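Phosphonomutase (Burkholderia cenocepacia J2315, PDB 4MG4) is probably an enzyme of the phosphomutase family, built on a closed eight-stranded beta/alpha barrel of the TIM kind. Local coordinates at residues Val91-Gly96 and Ala109-Ala114; Leu195-Leu200 and Arg207-Ala212. All coordinates share one frame; numbering follows the deposited sequence.

Contact 1. Residues Val91-Gly96 and Ala109-Ala114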
ATOM      1  N   VAL A  91      14.187   9.695   2.000  1.00 10.26           N
ATOM      2  CA  VAL A  91      13.755   8.945   0.828  1.00 10.82           C
ATOM      3  C   VAL A  91      14.880   8.120   0.232  1.00 11.08           C
ATOM      4  O   VAL A  91      15.972   8.621  -0.027  1.00 10.90           O
ATOM      5  CB  VAL A  91      13.112   9.878  -0.224  1.00 11.06           C
ATOM      6  CG1 VAL A  91      14.075  10.930  -0.738  1.00 11.12           C
ATOM      7  CG2 VAL A  91      12.652   9.078  -1.428  1.00 11.58           C
ATOM      8  N   ASP A  92      14.576   6.869  -0.094  1.00 11.71           N
ATOM      9  CA  ASP A  92      15.495   6.016  -0.826  1.00 11.97           C
ATOM     10  C   ASP A  92      15.468   6.383  -2.290  1.00 12.80           C
ATOM     11  O   ASP A  92      14.465   6.150  -2.983  1.00 13.31           O
ATOM     12  CB  ASP A  92      15.134   4.551  -0.613  1.00 13.57           C
ATOM     13  CG  ASP A  92      16.070   3.574  -1.306  1.00 14.79           C
ATOM     14  OD1 ASP A  92      17.061   3.962  -1.937  1.00 14.94           O
ATOM     15  OD2 ASP A  92      15.769   2.339  -1.136  1.00 17.81           O
ATOM     16  N   LEU A  93      16.536   6.990  -2.766  1.00 11.30           N
ATOM     17  CA  LEU A  93      16.651   7.358  -4.207  1.00 12.20           C
ATOM     18  C   LEU A  93      17.458   6.371  -5.041  1.00 12.20           C
ATOM     19  O   LEU A  93      17.845   6.687  -6.177  1.00 12.46           O
ATOM     20  CB  LEU A  93      17.253   8.739  -4.326  1.00 11.97           C
ATOM     21  CG  LEU A  93      16.387   9.810  -3.655  1.00 12.65           C
ATOM     22  CD1 LEU A  93      17.081  11.141  -3.717  1.00 13.51           C
ATOM     23  CD2 LEU A  93      14.987   9.917  -4.267  1.00 13.19           C
ATOM     24  N   GLU A  94      17.757   5.205  -4.478  1.00 13.38           N
ATOM     25  CA  GLU A  94      18.516   4.169  -5.172  1.00 14.82           C
ATOM     26  C   GLU A  94      19.825   4.779  -5.676  1.00 14.24           C
ATOM     27  O   GLU A  94      20.501   5.421  -4.879  1.00 14.33           O
ATOM     28  CB  GLU A  94      17.664   3.516  -6.266  1.00 18.21           C
ATOM     29  CG  GLU A  94      16.505   2.761  -5.619  1.00 20.99           C
ATOM     30  CD  GLU A  94      15.701   1.971  -6.640  1.00 24.96           C
ATOM     31  OE1 GLU A  94      16.234   0.923  -7.046  1.00 29.20           O
ATOM     32  OE2 GLU A  94      14.594   2.425  -7.043  1.00 27.19           O
ATOM     33  N   SER A  95      20.189   4.611  -6.963  1.00 14.50           N
ATOM     34  CA  SER A  95      21.441   5.187  -7.487  1.00 15.40           C
ATOM     35  C   SER A  95      21.309   6.661  -7.872  1.00 14.33           C
ATOM     36  O   SER A  95      22.293   7.270  -8.275  1.00 14.69           O
ATOM     37  CB  SER A  95      21.949   4.346  -8.698  1.00 17.56           C
ATOM     38  OG  SER A  95      21.114   4.557  -9.783  1.00 21.40           O
ATOM     39  N   GLY A  96      20.101   7.256  -7.733  1.00 13.20           N
ATOM     40  CA  GLY A  96      19.894   8.651  -7.929  1.00 13.99           C
ATOM     41  C   GLY A  96      19.121   9.037  -9.179  1.00 14.38           C
ATOM     42  O   GLY A  96      19.024  10.204  -9.443  1.00 15.00           O
ATOM     43  N   ALA A 109      17.225  17.550  -5.852  1.00 13.71           N
ATOM     44  CA  ALA A 109      16.475  18.793  -5.792  1.00 13.50           C
ATOM     45  C   ALA A 109      15.002  18.517  -5.835  1.00 13.00           C
ATOM     46  O   ALA A 109      14.248  19.166  -5.126  1.00 13.68           O
ATOM     47  CB  ALA A 109      16.864  19.764  -6.934  1.00 13.81           C
ATOM     48  N   MET A 110      14.568  17.567  -6.649  0.50 12.98           N
ATOM     49  CA  MET A 110      13.155  17.192  -6.662  0.50 13.07           C
ATOM     50  C   MET A 110      12.691  16.556  -5.340  0.50 13.15           C
ATOM     51  O   MET A 110      11.569  16.795  -4.901  0.50 12.83           O
ATOM     52  CB  MET A 110      12.860  16.302  -7.846  0.50 13.50           C
ATOM     53  CG  MET A 110      13.204  17.061  -9.093  0.50 14.25           C
ATOM     54  SD  MET A 110      11.849  18.130  -9.591  0.50 14.76           S
ATOM     55  CE  MET A 110      11.443  19.548  -8.656  0.50 14.99           C
ATOM     56  N   SER A 111      13.558  15.770  -4.691  1.00 12.89           N
ATOM     57  CA  SER A 111      13.206  15.163  -3.414  1.00 12.61           C
ATOM     58  C   SER A 111      12.963  16.228  -2.373  1.00 12.43           C
ATOM     59  O   SER A 111      12.095  16.080  -1.530  1.00 13.13           O
ATOM     60  CB  SER A 111      14.259  14.146  -2.951  1.00 12.89           C
ATOM     61  OG  SER A 111      15.414  14.811  -2.411  1.00 14.27           O
ATOM     62  N   ILE A 112      13.726  17.315  -2.429  1.00 12.78           N
ATOM     63  CA  ILE A 112      13.621  18.425  -1.493  1.00 13.33           C
ATOM     64  C   ILE A 112      12.304  19.173  -1.732  1.00 13.57           C
ATOM     65  O   ILE A 112      11.565  19.496  -0.778  1.00 14.02           O
ATOM     66  CB  ILE A 112      14.851  19.355  -1.628  1.00 13.99           C
ATOM     67  CG1 ILE A 112      16.092  18.633  -1.031  1.00 14.35           C
ATOM     68  CG2 ILE A 112      14.610  20.634  -0.895  1.00 14.14           C
ATOM     69  CD1 ILE A 112      17.418  19.238  -1.372  1.00 14.49           C
ATOM     70  N   ARG A 113      12.013  19.412  -3.015  1.00 15.35           N
ATOM     71  CA  ARG A 113      10.734  20.028  -3.425  1.00 15.81           C
ATOM     72  C   ARG A 113       9.527  19.192  -2.961  1.00 15.34           C
ATOM     73  O   ARG A 113       8.492  19.772  -2.548  1.00 16.57           O
ATOM     74  CB  ARG A 113      10.702  20.269  -4.936  1.00 16.37           C
ATOM     75  CG  ARG A 113      11.730  21.294  -5.294  1.00 18.13           C
ATOM     76  CD  ARG A 113      11.992  21.302  -6.780  1.00 19.29           C
ATOM     77  NE  ARG A 113      13.094  22.176  -7.119  1.00 19.06           N
ATOM     78  CZ  ARG A 113      14.042  21.943  -8.003  1.00 19.64           C
ATOM     79  NH1 ARG A 113      14.070  20.871  -8.788  1.00 20.63           N
ATOM     80  NH2 ARG A 113      15.001  22.867  -8.128  1.00 22.61           N
ATOM     81  N   ALA A 114       9.679  17.865  -2.959  1.00 14.19           N
ATOM     82  CA  ALA A 114       8.671  16.909  -2.478  1.00 14.06           C
ATOM     83  C   ALA A 114       8.557  16.844  -0.939  1.00 13.83           C
ATOM     84  O   ALA A 114       7.586  16.322  -0.427  1.00 15.26           O
ATOM     85  CB  ALA A 114       8.967  15.526  -3.063  1.00 14.48           C
TER
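V91 and L93, separated by D92, each present one methyl group to the same carbon of helix 101-113, the CB of S111. V91 CG1 comes to 3.9 Å from S111 CB, and L93 CD1 stands at 4.2 Å from it. The two hydrophobic residues also pack on each other, with L93 CD2 3.8 Å from V91 CG1. V91 holds CG1 in the cleft between its own backbone N and carbonyl carbon (chi1 61°), which turns this branch toward the helix. The serine meets them through carbon alone. Its buried OG is hydrogen-bonded to I108 O, one helical turn back, and to Y155 OH. L78 of helix 71-84 also packs against V91, while T107 and I108 pack against L93, and V91, L93 and S111 are all buried.

Away from these methyl contacts the segments diverge. After D92 the strand ends, and L93 to G96 form a type II' turn closed by G96 N and L93 O (2.8 Å). E94 N reaches back to D92 OD1 at 2.9 Å, an Asx turn in which the donor lies 38° out of the carboxylate plane. On the outer helix face, one face of the guanidinium of exposed R113 meets A109 CB, displaced toward its rim. Residues at the end of strand 89-92 and just after it thus pack on helix 101-113, the strand-helix half of the beta-alpha-beta unit that strand 118-122 completes in the TIM barrel.

Contact 2. Residues Leu195-Leu200 and Arg207-Ala212; sequences LFVPGL and RALTAA
T210 OG1, on the residue after the L209 that packs against L195, V197 and L200, is hydrogen-bonded to Y234 O and more weakly to I206 O, tying this side of helix 203-212 to the end of helix 228-234. The contact with 195-200 itself is entirely apolar and is carried from the helix by L209, whose two methyls divide the work. CD1 reaches L195 CD2 at 4.0 Å. CD2 touches two partners in roughly perpendicular directions, L200 CD2 at 3.7 Å and V197 CG2 at 3.9 Å. With CG anti to the backbone N (chi1 -178°), L209 carries both methyls out from the helix to the strand. Against V197 it runs past in the opposite direction, whereas it lies at a slant to both L195 and L200. The type II turn from V197 to L200 brings the last leucine round to the helix, while F196, on the other side of the strand, points away and takes P198 CD over its ring centre, 3.7 Å above the plane. With F164 touching V197 and L200, and V217 touching L209, the chemistry implies attachment by hydrophobic burial and shape, T210's side-chain bonds being made away from 195-200.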
ATOM      1  N   LEU A 195      26.981   6.946   6.331  1.00  8.53           N
ATOM      2  CA  LEU A 195      27.403   5.798   5.519  1.00  9.38           C
ATOM      3  C   LEU A 195      26.487   4.635   5.828  1.00  9.11           C
ATOM      4  O   LEU A 195      26.365   4.256   7.007  1.00  9.79           O
ATOM      5  CB  LEU A 195      28.819   5.369   5.886  1.00 10.14           C
ATOM      6  CG  LEU A 195      29.439   4.197   5.130  1.00 10.96           C
ATOM      7  CD1 LEU A 195      29.728   4.660   3.685  1.00 11.46           C
ATOM      8  CD2 LEU A 195      30.646   3.708   5.912  1.00 11.14           C
ATOM      9  N   PHE A 196      25.888   4.033   4.822  1.00  9.05           N
ATOM     10  CA  PHE A 196      25.052   2.857   4.966  1.00  9.62           C
ATOM     11  C   PHE A 196      25.769   1.646   4.284  1.00 10.31           C
ATOM     12  O   PHE A 196      26.136   1.700   3.106  1.00  9.65           O
ATOM     13  CB  PHE A 196      23.677   3.118   4.341  1.00  9.64           C
ATOM     14  CG  PHE A 196      22.717   1.950   4.347  1.00 10.10           C
ATOM     15  CD1 PHE A 196      22.679   1.052   5.414  1.00 10.26           C
ATOM     16  CD2 PHE A 196      21.806   1.804   3.334  1.00 10.05           C
ATOM     17  CE1 PHE A 196      21.707   0.035   5.467  1.00 10.63           C
ATOM     18  CE2 PHE A 196      20.899   0.760   3.326  1.00 10.38           C
ATOM     19  CZ  PHE A 196      20.859  -0.126   4.402  1.00 10.72           C
ATOM     20  N   VAL A 197      26.005   0.591   5.072  1.00 10.20           N
ATOM     21  CA  VAL A 197      26.719  -0.605   4.623  1.00 11.31           C
ATOM     22  C   VAL A 197      25.791  -1.841   4.804  1.00 12.08           C
ATOM     23  O   VAL A 197      25.960  -2.600   5.757  1.00 12.59           O
ATOM     24  CB  VAL A 197      28.063  -0.798   5.372  1.00 11.84           C
ATOM     25  CG1 VAL A 197      28.849  -1.944   4.720  1.00 12.59           C
ATOM     26  CG2 VAL A 197      28.854   0.484   5.306  1.00 11.99           C
ATOM     27  N   PRO A 198      24.835  -2.031   3.899  1.00 11.96           N
ATOM     28  CA  PRO A 198      24.013  -3.231   3.978  1.00 13.22           C
ATOM     29  C   PRO A 198      24.787  -4.479   3.697  1.00 13.79           C
ATOM     30  O   PRO A 198      25.860  -4.439   3.054  1.00 16.16           O
ATOM     31  CB  PRO A 198      22.944  -2.982   2.906  1.00 13.05           C
ATOM     32  CG  PRO A 198      23.546  -2.037   1.932  1.00 13.19           C
ATOM     33  CD  PRO A 198      24.389  -1.149   2.801  1.00 12.08           C
ATOM     34  N   GLY A 199      24.279  -5.591   4.195  1.00 13.06           N
ATOM     35  CA  GLY A 199      24.937  -6.850   3.973  1.00 14.19           C
ATOM     36  C   GLY A 199      26.031  -7.179   4.934  1.00 14.32           C
ATOM     37  O   GLY A 199      26.596  -8.260   4.867  1.00 17.66           O
ATOM     38  N   LEU A 200      26.284  -6.298   5.882  1.00 14.53           N
ATOM     39  CA  LEU A 200      27.301  -6.470   6.869  1.00 14.27           C
ATOM     40  C   LEU A 200      26.666  -6.849   8.221  1.00 14.46           C
ATOM     41  O   LEU A 200      25.864  -6.099   8.752  1.00 14.34           O
ATOM     42  CB  LEU A 200      28.086  -5.167   7.003  1.00 14.44           C
ATOM     43  CG  LEU A 200      29.213  -5.222   8.023  1.00 14.39           C
ATOM     44  CD1 LEU A 200      30.218  -6.330   7.661  1.00 15.48           C
ATOM     45  CD2 LEU A 200      29.830  -3.868   8.189  1.00 15.32           C
ATOM     46  N   ARG A 207      32.427  -3.338  14.365  1.00 11.57           N
ATOM     47  CA  ARG A 207      33.199  -2.562  15.334  1.00 11.67           C
ATOM     48  C   ARG A 207      34.323  -1.795  14.670  1.00 11.79           C
ATOM     49  O   ARG A 207      34.585  -0.620  14.974  1.00 12.21           O
ATOM     50  CB  ARG A 207      33.786  -3.478  16.404  1.00 12.31           C
ATOM     51  CG  ARG A 207      32.760  -4.045  17.375  1.00 12.83           C
ATOM     52  CD  ARG A 207      33.536  -4.825  18.439  1.00 13.07           C
ATOM     53  NE  ARG A 207      32.659  -5.583  19.323  1.00 13.77           N
ATOM     54  CZ  ARG A 207      31.993  -5.119  20.379  1.00 13.98           C
ATOM     55  NH1 ARG A 207      31.975  -3.817  20.655  1.00 14.51           N
ATOM     56  NH2 ARG A 207      31.250  -5.940  21.080  1.00 15.04           N
ATOM     57  N   ALA A 208      35.034  -2.474  13.775  1.00 12.51           N
ATOM     58  CA  ALA A 208      36.133  -1.847  13.053  1.00 12.27           C
ATOM     59  C   ALA A 208      35.679  -0.695  12.182  1.00 11.88           C
ATOM     60  O   ALA A 208      36.326   0.359  12.103  1.00 11.65           O
ATOM     61  CB  ALA A 208      36.891  -2.869  12.210  1.00 13.45           C
ATOM     62  N   LEU A 209      34.512  -0.904  11.582  1.00 11.11           N
ATOM     63  CA  LEU A 209      33.880   0.125  10.751  1.00 11.27           C
ATOM     64  C   LEU A 209      33.501   1.359  11.529  1.00 11.06           C
ATOM     65  O   LEU A 209      33.779   2.459  11.091  1.00 10.98           O
ATOM     66  CB  LEU A 209      32.643  -0.475  10.079  1.00 11.77           C
ATOM     67  CG  LEU A 209      31.900   0.456   9.147  1.00 12.11           C
ATOM     68  CD1 LEU A 209      32.730   0.977   7.997  1.00 12.99           C
ATOM     69  CD2 LEU A 209      30.632  -0.251   8.652  1.00 12.54           C
ATOM     70  N   THR A 210      32.796   1.179  12.638  1.00 11.27           N
ATOM     71  CA  THR A 210      32.366   2.326  13.414  1.00 11.72           C
ATOM     72  C   THR A 210      33.575   3.058  14.058  1.00 12.28           C
ATOM     73  O   THR A 210      33.528   4.281  14.194  1.00 12.78           O
ATOM     74  CB  THR A 210      31.353   1.933  14.506  1.00 12.07           C
ATOM     75  OG1 THR A 210      31.980   1.066  15.463  1.00 12.19           O
ATOM     76  CG2 THR A 210      30.072   1.271  13.953  1.00 11.75           C
ATOM     77  N   ALA A 211      34.632   2.322  14.398  1.00 13.02           N
ATOM     78  CA  ALA A 211      35.891   2.926  14.944  1.00 14.41           C
ATOM     79  C   ALA A 211      36.577   3.837  13.927  1.00 15.12           C
ATOM     80  O   ALA A 211      37.083   4.900  14.296  1.00 16.68           O
ATOM     81  CB  ALA A 211      36.844   1.847  15.406  1.00 14.69           C
ATOM     82  N   ALA A 212      36.574   3.438  12.650  1.00 13.96           N
ATOM     83  CA  ALA A 212      37.316   4.119  11.593  1.00 13.77           C
ATOM     84  C   ALA A 212      36.496   5.014  10.687  1.00 13.18           C
ATOM     85  O   ALA A 212      37.080   5.840   9.974  1.00 14.79           O
ATOM     86  CB  ALA A 212      38.074   3.095  10.741  1.00 14.28           C
TER

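In the fold
Both contacts dock a barrel strand on the helix that follows it, contact 1 on the third strand, 89-92, and contact 2 on the sixth, 194-196. Strands 118-122 and 156-160 lie between them in the sheet. They sit on opposite sides of the chain's centre, 24 Å apart between their own centres; their nearest atoms are about 7 Å apart and do not touch, although both contacts reach the same sheet. Each first segment continues beyond its strand into a turn at the C-terminal end of the barrel, the end where TIM-barrel enzymes generally carry their active sites, whereas the helix packing lies in the buried layer between the outside of the barrel and its surrounding helices.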